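Local coordinates for protein glycerophosphoryl diester phosphodiesterase (Parabacteroides distasonis, PDB 3MZ2) that probably hydrolyses glycerophosphodiesters, releasing an alcohol and glycerol phosphate, at residues A[29-41]-A[259-272]. Numbering follows the deposited sequence.
Sequences DRIPLISGHRGGR and GVDIIESDRPIEVA. With SO4 (sulfate ion), chain C; SO4 (sulfate ion), chain G; SO4 (sulfate ion), chain F.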
loop_
_atom_site.group_PDB
_atom_site.type_symbol
_atom_site.label_atom_id
_atom_site.label_comp_id
_atom_site.label_asym_id
_atom_site.label_seq_id
_atom_site.Cartn_x
_atom_site.Cartn_y
_atom_site.Cartn_z
ATOM N N ASP A 29 -12.071 -24.335 -23.163
ATOM C CA ASP A 29 -13.414 -23.817 -23.466
ATOM C C ASP A 29 -13.980 -22.839 -22.438
ATOM O O ASP A 29 -15.193 -22.626 -22.344
ATOM C CB ASP A 29 -14.403 -24.965 -23.670
ATOM C CG ASP A 29 -14.765 -25.690 -22.391
ATOM O OD1 ASP A 29 -14.122 -25.472 -21.342
ATOM O OD2 ASP A 29 -15.717 -26.513 -22.451
ATOM N N ARG A 30 -13.102 -22.239 -21.647
ATOM C CA ARG A 30 -13.540 -21.307 -20.623
ATOM C C ARG A 30 -14.377 -20.152 -21.182
ATOM O O ARG A 30 -14.240 -19.772 -22.349
ATOM C CB ARG A 30 -12.352 -20.763 -19.821
ATOM C CG ARG A 30 -11.557 -19.613 -20.418
ATOM C CD ARG A 30 -10.968 -19.910 -21.848
ATOM N NE ARG A 30 -9.784 -19.095 -22.155
ATOM C CZ ARG A 30 -9.035 -19.179 -23.277
ATOM N NH1 ARG A 30 -9.331 -20.019 -24.275
ATOM N NH2 ARG A 30 -7.965 -18.393 -23.405
ATOM N N ILE A 31 -15.254 -19.632 -20.323
ATOM C CA ILE A 31 -16.084 -18.457 -20.607
ATOM C C ILE A 31 -15.301 -17.216 -20.181
ATOM O O ILE A 31 -14.823 -17.156 -19.041
ATOM C CB ILE A 31 -17.413 -18.542 -19.835
ATOM C CG1 ILE A 31 -18.252 -19.691 -20.417
ATOM C CG2 ILE A 31 -18.227 -17.215 -19.884
ATOM C CD1 ILE A 31 -19.478 -19.946 -19.631
ATOM N N PRO A 32 -15.218 -16.210 -21.066
ATOM C CA PRO A 32 -14.548 -14.973 -20.656
ATOM C C PRO A 32 -15.230 -14.407 -19.421
ATOM O O PRO A 32 -16.482 -14.361 -19.386
ATOM C CB PRO A 32 -14.746 -14.044 -21.873
ATOM C CG PRO A 32 -14.786 -14.991 -23.033
ATOM C CD PRO A 32 -15.556 -16.210 -22.492
ATOM N N LEU A 33 -14.432 -13.955 -18.457
ATOM C CA LEU A 33 -14.932 -13.448 -17.181
ATOM C C LEU A 33 -14.767 -11.936 -17.018
ATOM O O LEU A 33 -13.875 -11.339 -17.619
ATOM C CB LEU A 33 -14.250 -14.175 -16.040
ATOM C CG LEU A 33 -14.480 -15.659 -16.003
ATOM C CD1 LEU A 33 -13.785 -16.234 -14.745
ATOM C CD2 LEU A 33 -15.997 -16.091 -16.012
ATOM N N ILE A 34 -15.620 -11.303 -16.224
ATOM C CA ILE A 34 -15.560 -9.882 -15.954
ATOM C C ILE A 34 -15.523 -9.652 -14.453
ATOM O O ILE A 34 -16.257 -10.300 -13.657
ATOM C CB ILE A 34 -16.765 -9.159 -16.534
ATOM C CG1 ILE A 34 -16.865 -9.317 -18.063
ATOM C CG2 ILE A 34 -16.731 -7.624 -16.227
ATOM C CD1 ILE A 34 -18.140 -8.697 -18.739
ATOM N N SER A 35 -14.653 -8.744 -14.052
ATOM C CA SER A 35 -14.570 -8.319 -12.644
ATOM C C SER A 35 -14.716 -6.813 -12.569
ATOM O O SER A 35 -14.101 -6.090 -13.353
ATOM C CB SER A 35 -13.245 -8.803 -12.038
ATOM O OG SER A 35 -13.220 -8.666 -10.636
ATOM N N GLY A 36 -15.573 -6.339 -11.665
ATOM C CA GLY A 36 -15.813 -4.929 -11.473
ATOM C C GLY A 36 -14.743 -4.347 -10.603
ATOM O O GLY A 36 -14.687 -4.636 -9.398
ATOM N N HIS A 37 -13.879 -3.531 -11.187
ATOM C CA HIS A 37 -12.878 -2.763 -10.445
ATOM C C HIS A 37 -13.513 -1.768 -9.485
ATOM O O HIS A 37 -14.322 -0.893 -9.875
ATOM C CB HIS A 37 -11.992 -2.005 -11.430
ATOM C CG HIS A 37 -10.825 -1.295 -10.809
ATOM N ND1 HIS A 37 -10.730 0.079 -10.759
ATOM C CD2 HIS A 37 -9.682 -1.769 -10.253
ATOM C CE1 HIS A 37 -9.582 0.427 -10.205
ATOM N NE2 HIS A 37 -8.919 -0.677 -9.904
ATOM N N ARG A 38 -13.117 -1.901 -8.213
ATOM C CA ARG A 38 -13.641 -1.089 -7.107
ATOM C C ARG A 38 -15.144 -1.168 -7.131
ATOM O O ARG A 38 -15.802 -0.198 -6.800
ATOM C CB ARG A 38 -13.178 0.380 -7.172
ATOM C CG ARG A 38 -11.689 0.643 -7.181
ATOM C CD ARG A 38 -11.393 2.144 -7.214
ATOM N NE ARG A 38 -10.023 2.514 -7.584
ATOM C CZ ARG A 38 -9.668 3.688 -8.105
ATOM N NH1 ARG A 38 -10.563 4.643 -8.297
ATOM N NH2 ARG A 38 -8.396 3.929 -8.418
ATOM N N GLY A 39 -15.683 -2.302 -7.596
ATOM C CA GLY A 39 -17.072 -2.537 -7.799
ATOM C C GLY A 39 -17.723 -2.224 -9.127
ATOM O O GLY A 39 -18.859 -2.562 -9.340
ATOM N N GLY A 40 -16.988 -1.612 -10.063
ATOM C CA GLY A 40 -17.591 -0.975 -11.243
ATOM C C GLY A 40 -18.173 0.387 -10.860
ATOM O O GLY A 40 -18.414 0.660 -9.675
ATOM N N ARG A 41 -18.387 1.246 -11.845
ATOM C CA ARG A 41 -19.000 2.531 -11.623
ATOM C C ARG A 41 -19.606 3.074 -12.903
ATOM O O ARG A 41 -19.300 2.614 -14.015
ATOM C CB ARG A 41 -17.994 3.525 -11.106
ATOM C CG ARG A 41 -16.908 3.873 -12.133
ATOM C CD ARG A 41 -15.698 4.566 -11.503
ATOM N NE ARG A 41 -14.785 5.033 -12.533
ATOM C CZ ARG A 41 -13.551 5.520 -12.330
ATOM N NH1 ARG A 41 -13.009 5.557 -11.116
ATOM N NH2 ARG A 41 -12.834 5.924 -13.373
ATOM N N GLY A 259 -6.219 -13.982 -25.815
ATOM C CA GLY A 259 -6.201 -15.215 -24.976
ATOM C C GLY A 259 -6.389 -14.966 -23.489
ATOM O O GLY A 259 -6.344 -15.908 -22.672
ATOM N N VAL A 260 -6.586 -13.703 -23.140
ATOM C CA VAL A 260 -6.816 -13.297 -21.740
ATOM C C VAL A 260 -8.210 -13.782 -21.301
ATOM O O VAL A 260 -9.193 -13.827 -22.096
ATOM C CB VAL A 260 -6.683 -11.790 -21.597
ATOM C CG1 VAL A 260 -7.190 -11.322 -20.219
ATOM C CG2 VAL A 260 -5.207 -11.335 -21.819
ATOM N N ASP A 261 -8.289 -14.213 -20.041
ATOM C CA ASP A 261 -9.460 -14.942 -19.499
ATOM C C ASP A 261 -10.439 -14.030 -18.801
ATOM O O ASP A 261 -11.672 -14.287 -18.808
ATOM C CB ASP A 261 -8.988 -16.068 -18.571
ATOM C CG ASP A 261 -7.935 -16.953 -19.243
ATOM O OD1 ASP A 261 -8.264 -17.512 -20.316
ATOM O OD2 ASP A 261 -6.778 -16.945 -18.770
ATOM N N ILE A 262 -9.899 -13.001 -18.143
ATOM C CA ILE A 262 -10.697 -12.152 -17.276
ATOM C C ILE A 262 -10.319 -10.697 -17.561
ATOM O O ILE A 262 -9.154 -10.377 -17.694
ATOM C CB ILE A 262 -10.451 -12.476 -15.749
ATOM C CG1 ILE A 262 -10.496 -14.004 -15.467
ATOM C CG2 ILE A 262 -11.438 -11.695 -14.898
ATOM C CD1 ILE A 262 -10.075 -14.434 -14.060
ATOM N N ILE A 263 -11.333 -9.840 -17.715
ATOM C CA ILE A 263 -11.115 -8.375 -17.753
ATOM C C ILE A 263 -11.633 -7.750 -16.467
ATOM O O ILE A 263 -12.842 -7.932 -16.123
ATOM C CB ILE A 263 -11.812 -7.740 -18.947
ATOM C CG1 ILE A 263 -11.089 -8.178 -20.215
ATOM C CG2 ILE A 263 -11.765 -6.213 -18.832
ATOM C CD1 ILE A 263 -11.867 -7.848 -21.520
ATOM N N GLU A 264 -10.755 -7.081 -15.729
ATOM C CA GLU A 264 -11.156 -6.210 -14.616
ATOM C C GLU A 264 -11.268 -4.776 -15.108
ATOM O O GLU A 264 -10.323 -4.238 -15.689
ATOM C CB GLU A 264 -10.163 -6.260 -13.462
ATOM C CG GLU A 264 -10.547 -5.369 -12.288
ATOM C CD GLU A 264 -9.400 -5.177 -11.320
ATOM O OE1 GLU A 264 -8.396 -4.518 -11.670
ATOM O OE2 GLU A 264 -9.492 -5.701 -10.232
ATOM N N SER A 265 -12.417 -4.152 -14.847
ATOM C CA SER A 265 -12.753 -2.872 -15.447
ATOM C C SER A 265 -13.595 -2.012 -14.550
ATOM O O SER A 265 -14.444 -2.544 -13.775
ATOM C CB SER A 265 -13.472 -3.138 -16.789
ATOM O OG SER A 265 -13.921 -1.976 -17.447
ATOM N N ASP A 266 -13.431 -0.687 -14.671
ATOM C CA ASP A 266 -14.330 0.265 -14.037
ATOM C C ASP A 266 -15.669 0.300 -14.791
ATOM O O ASP A 266 -16.613 0.862 -14.286
ATOM C CB ASP A 266 -13.742 1.689 -13.998
ATOM C CG ASP A 266 -12.638 1.852 -12.975
ATOM O OD1 ASP A 266 -12.713 1.192 -11.936
ATOM O OD2 ASP A 266 -11.694 2.644 -13.226
ATOM N N ARG A 267 -15.709 -0.298 -15.994
ATOM C CA ARG A 267 -16.850 -0.281 -16.875
ATOM C C ARG A 267 -17.329 -1.688 -17.231
ATOM O O ARG A 267 -17.441 -2.019 -18.395
ATOM C CB ARG A 267 -16.498 0.462 -18.158
ATOM C CG ARG A 267 -15.960 1.881 -17.984
ATOM C CD ARG A 267 -15.570 2.448 -19.347
ATOM N NE ARG A 267 -14.987 3.790 -19.256
ATOM C CZ ARG A 267 -15.683 4.928 -19.209
ATOM N NH1 ARG A 267 -17.006 4.912 -19.258
ATOM N NH2 ARG A 267 -15.049 6.099 -19.142
ATOM N N PRO A 268 -17.615 -2.517 -16.213
ATOM C CA PRO A 268 -17.942 -3.932 -16.492
ATOM C C PRO A 268 -19.137 -4.181 -17.423
ATOM O O PRO A 268 -19.196 -5.205 -18.117
ATOM C CB PRO A 268 -18.214 -4.493 -15.101
ATOM C CG PRO A 268 -18.614 -3.281 -14.270
ATOM C CD PRO A 268 -17.749 -2.191 -14.777
ATOM N N ILE A 269 -20.124 -3.283 -17.396
ATOM C CA ILE A 269 -21.305 -3.385 -18.260
ATOM C C ILE A 269 -20.890 -3.134 -19.690
ATOM O O ILE A 269 -21.305 -3.843 -20.612
ATOM C CB ILE A 269 -22.459 -2.471 -17.830
ATOM C CG1 ILE A 269 -22.889 -2.799 -16.386
ATOM C CG2 ILE A 269 -23.690 -2.652 -18.831
ATOM C CD1 ILE A 269 -23.761 -1.737 -15.780
ATOM N N GLU A 270 -20.002 -2.163 -19.906
ATOM C CA GLU A 270 -19.514 -1.936 -21.271
ATOM C C GLU A 270 -18.706 -3.133 -21.740
ATOM O O GLU A 270 -18.773 -3.523 -22.930
ATOM C CB GLU A 270 -18.647 -0.682 -21.350
ATOM C CG GLU A 270 -19.385 0.596 -21.263
ATOM C CD GLU A 270 -18.493 1.801 -21.599
ATOM O OE1 GLU A 270 -17.625 1.711 -22.476
ATOM O OE2 GLU A 270 -18.664 2.839 -20.953
ATOM N N VAL A 271 -17.902 -3.711 -20.834
ATOM C CA VAL A 271 -17.119 -4.891 -21.166
ATOM C C VAL A 271 -18.073 -6.015 -21.603
ATOM O O VAL A 271 -17.869 -6.636 -22.655
ATOM C CB VAL A 271 -16.199 -5.367 -20.031
ATOM C CG1 VAL A 271 -15.454 -6.633 -20.467
ATOM C CG2 VAL A 271 -15.187 -4.299 -19.714
ATOM N N ALA A 272 -19.123 -6.220 -20.821
ATOM C CA ALA A 272 -20.115 -7.256 -21.132
ATOM C C ALA A 272 -20.745 -7.054 -22.482
ATOM O O ALA A 272 -20.840 -7.977 -23.275
ATOM C CB ALA A 272 -21.214 -7.293 -20.059
HETATM S S SO4 C . -6.665 0.597 -7.708
HETATM O O1 SO4 C . -7.988 0.498 -7.089
HETATM O O2 SO4 C . -6.387 -0.678 -8.374
HETATM O O3 SO4 C . -6.593 1.678 -8.708
HETATM O O4 SO4 C . -5.705 0.975 -6.641
HETATM S S SO4 G . -9.606 7.082 -10.865
HETATM O O1 SO4 G . -10.542 8.146 -11.251
HETATM O O2 SO4 G . -10.322 5.813 -10.819
HETATM O O3 SO4 G . -8.525 7.015 -11.850
HETATM O O4 SO4 G . -9.041 7.279 -9.524
HETATM S S SO4 F . -12.310 8.124 -17.518
HETATM O O1 SO4 F . -13.552 8.898 -17.571
HETATM O O2 SO4 F . -12.420 6.949 -18.387
HETATM O O3 SO4 F . -11.192 8.954 -17.964
HETATM O O4 SO4 F . -12.055 7.717 -16.136
HETATM O O HOH W 1 -10.580 -8.237 -9.772
#
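Arg-30 reaches back to the start of 259-272, where its NH2 makes a weak bond to the carbonyl O of Gly-259, a glycine whose positive phi completes a Schellman motif. Asp-261 suits the next place because one carboxylate oxygen, OD1, takes both NE (2.9 Å) and NH2 of Arg-30 side-on in the guanidinium plane, while OD2 accepts from His-225 NE2 and the backbone N of Cys-231. From Ile-262 to Ser-265 the chain pairs in parallel with strand 33-36, closing the barrel's first strand against its last; Leu-33 N to Asp-261 O (2.8 Å) begins the ladder. Beta-branched Ile-262 lays CG1 against Leu-33 CB on the barrel's inner side. Further along that side, a water joins Glu-264 OE2 to Ser-35 OG, though Ser-234 and Thr-63 respectively are these side chains' stronger partners. Asp-266 then splits its work: OD1 receives His-37 ND1 at 2.6 Å, in the ring plane, and OD2 sits 3.4 Å above the guanidinium plane of Arg-41, a stacked, purely electrostatic salt bridge. With CG opposite the backbone N (chi1 -174°), His-37 lies alongside Asp-266 and sends NE2 to a sulfate (3.0 Å to O2) that Arg-38 also grips. Replacing His-37 by alanine removes the ring, and would probably cost Asp-266 OD1 this donor and the sulfate one N-H. Beyond, compact Pro-268 packs CB on Ile-34 CG2 (3.6 Å) and crowds Gly-40, where a side chain would clash, while Val-271 and Ala-272 receive Ile-34 CD1. A histidine oriented by a carboxylate, beside arginines holding sulfates at the strands' C-terminal ends, is consistent with a phosphate-binding active site.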